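Local coordinates for seryl-tRNA synthetase (PDB 2DQ0), which probably attaches serine to tRNA(Ser), and also to tRNA(Sec), using ATP to activate the amino acid as seryl-adenylate, at residues Ile250-Ala253 with Glu254-Leu257. Sequence-based numbering, arbitrary orientation.
With SSA (5'-O-(N-(L-seryl)-sulfamoyl)adenosine), chain G.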
loop_
_atom_site.group_PDB
_atom_site.type_symbol
_atom_site.label_atom_id
_atom_site.label_comp_id
_atom_site.label_asym_id
_atom_site.label_seq_id
_atom_site.Cartn_x
_atom_site.Cartn_y
_atom_site.Cartn_z
ATOM N N ILE A 250 -6.744 1.478 1.037
ATOM C CA ILE A 250 -7.374 2.780 1.088
ATOM C C ILE A 250 -7.109 3.592 -0.165
ATOM O O ILE A 250 -6.028 3.531 -0.738
ATOM C CB ILE A 250 -6.904 3.574 2.328
ATOM C CG1 ILE A 250 -5.400 3.804 2.272
ATOM C CG2 ILE A 250 -7.216 2.794 3.607
ATOM C CD1 ILE A 250 -4.928 4.738 3.345
ATOM N N PRO A 251 -8.126 4.325 -0.637
ATOM C CA PRO A 251 -8.016 5.170 -1.831
ATOM C C PRO A 251 -7.622 6.585 -1.461
ATOM O O PRO A 251 -7.410 7.421 -2.323
ATOM C CB PRO A 251 -9.422 5.107 -2.428
ATOM C CG PRO A 251 -10.278 5.017 -1.212
ATOM C CD PRO A 251 -9.542 4.013 -0.349
ATOM N N THR A 252 -7.516 6.836 -0.165
ATOM C CA THR A 252 -7.171 8.150 0.369
ATOM C C THR A 252 -7.118 8.011 1.880
ATOM O O THR A 252 -7.871 7.219 2.438
ATOM C CB THR A 252 -8.248 9.203 0.033
ATOM O OG1 THR A 252 -8.197 10.256 1.000
ATOM C CG2 THR A 252 -9.622 8.594 0.038
ATOM N N ALA A 253 -6.244 8.773 2.538
ATOM C CA ALA A 253 -6.108 8.696 3.989
ATOM C C ALA A 253 -7.418 9.126 4.625
ATOM O O ALA A 253 -7.690 8.807 5.781
ATOM C CB ALA A 253 -4.956 9.587 4.475
ATOM N N GLU A 254 -8.220 9.859 3.855
ATOM C CA GLU A 254 -9.535 10.322 4.295
ATOM C C GLU A 254 -10.334 9.200 4.987
ATOM O O GLU A 254 -10.806 9.373 6.124
ATOM C CB GLU A 254 -10.335 10.830 3.091
ATOM C CG GLU A 254 -11.694 11.402 3.425
ATOM C CD GLU A 254 -12.662 11.359 2.262
ATOM O OE1 GLU A 254 -12.217 11.561 1.108
ATOM O OE2 GLU A 254 -13.875 11.142 2.505
ATOM N N HIS A 255 -10.479 8.062 4.305
ATOM C CA HIS A 255 -11.236 6.920 4.842
ATOM C C HIS A 255 -10.768 6.391 6.198
ATOM O O HIS A 255 -11.589 6.250 7.096
ATOM C CB HIS A 255 -11.293 5.774 3.831
ATOM C CG HIS A 255 -11.956 6.143 2.541
ATOM N ND1 HIS A 255 -12.491 7.397 2.311
ATOM C CD2 HIS A 255 -12.218 5.411 1.431
ATOM C CE1 HIS A 255 -13.059 7.417 1.118
ATOM N NE2 HIS A 255 -12.908 6.224 0.566
ATOM N N PRO A 256 -9.466 6.054 6.361
ATOM C CA PRO A 256 -9.022 5.557 7.679
ATOM C C PRO A 256 -9.088 6.671 8.737
ATOM O O PRO A 256 -9.283 6.407 9.929
ATOM C CB PRO A 256 -7.591 5.071 7.419
ATOM C CG PRO A 256 -7.161 5.856 6.215
ATOM C CD PRO A 256 -8.401 5.876 5.356
ATOM N N LEU A 257 -8.931 7.914 8.287
ATOM C CA LEU A 257 -9.024 9.071 9.169
ATOM C C LEU A 257 -10.459 9.221 9.694
ATOM O O LEU A 257 -10.662 9.657 10.824
ATOM C CB LEU A 257 -8.637 10.340 8.424
ATOM C CG LEU A 257 -7.342 11.051 8.788
ATOM C CD1 LEU A 257 -6.511 10.246 9.786
ATOM C CD2 LEU A 257 -6.590 11.330 7.489
HETATM N N10 SSA G . -10.160 12.580 0.283
HETATM C CA SSA G . -10.454 13.499 -0.831
HETATM C CB SSA G . -9.718 14.801 -0.670
HETATM O OG SSA G . -8.312 14.664 -0.907
HETATM C C9 SSA G . -10.083 12.933 -2.197
HETATM O O9 SSA G . -9.471 11.874 -2.298
HETATM N N8 SSA G . -10.477 13.636 -3.266
HETATM S S1 SSA G . -10.086 13.145 -4.746
HETATM O O1S SSA G . -10.731 11.849 -4.907
HETATM O O2S SSA G . -10.425 14.249 -5.637
HETATM O "O5'" SSA G . -8.532 12.947 -4.680
HETATM C "C5'" SSA G . -7.711 14.038 -4.310
HETATM C "C4'" SSA G . -6.647 14.304 -5.328
HETATM O "O4'" SSA G . -5.774 13.167 -5.463
HETATM C "C3'" SSA G . -7.075 14.600 -6.752
HETATM O "O3'" SSA G . -7.528 15.935 -6.848
HETATM C "C2'" SSA G . -5.739 14.430 -7.452
HETATM O "O2'" SSA G . -4.824 15.474 -7.220
HETATM C "C1'" SSA G . -5.237 13.145 -6.779
HETATM N N9 SSA G . -5.713 11.915 -7.406
HETATM C C8 SSA G . -6.959 11.315 -7.332
HETATM N N7 SSA G . -7.050 10.209 -8.026
HETATM C C5 SSA G . -5.789 10.070 -8.599
HETATM C C6 SSA G . -5.233 9.098 -9.472
HETATM N N6 SSA G . -5.915 8.049 -9.922
HETATM N N1 SSA G . -3.926 9.245 -9.851
HETATM C C2 SSA G . -3.235 10.307 -9.382
HETATM N N3 SSA G . -3.658 11.293 -8.558
HETATM C C4 SSA G . -4.955 11.116 -8.215
#
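Thr252 OG1 takes the backbone N-H of Glu254 at 2.9 Å (N-H...O 151°), a capping bond at the start of helix 254-259. With chi1 at 155° the hydroxyl sits roughly opposite the backbone N of Thr252, which turns it both to that N-H and to the seryl amino group of the bound adenylate analogue. N10 of the analogue gives OG1 a weak hydrogen bond at 3.1 Å. Glu254 also takes N10: its extended chain brings up OE1 as acceptor of a hydrogen bond whose modelled length is too short to take literally. Lys304 is a further partner of Thr252 OG1, and Gln381 holds Glu254 OE2. In this class II synthetase core the loop-to-helix junction thus holds the seryl amino group of the analogue, consistent with the predicted serine site, with Glu306 of strand 301-311 alongside and also bonded to the analogue. A valine in place of Thr252 would probably leave the Glu254 N-H without its cap and the seryl amino group with one acceptor fewer. Among backbone bonds, Leu257 N reaches Ala253 O at 2.9 Å, making the first helical turn, whereas His255 N to Thr252 O is weak. The Thr252 methyl CG2 lies over one face of the His255 ring, 3.9 Å from its centroid, a CH-pi contact, and the Pro251 and His255 side chains cross at about a right angle. Ile250 CG2 rests 3.7 Å from Pro256 CD, and one turn along from Ala253, Leu257 CD2 packs against Ala253 CB at 3.8 Å. Tyr187 of the second subunit bonds to the carbonyl of Pro256.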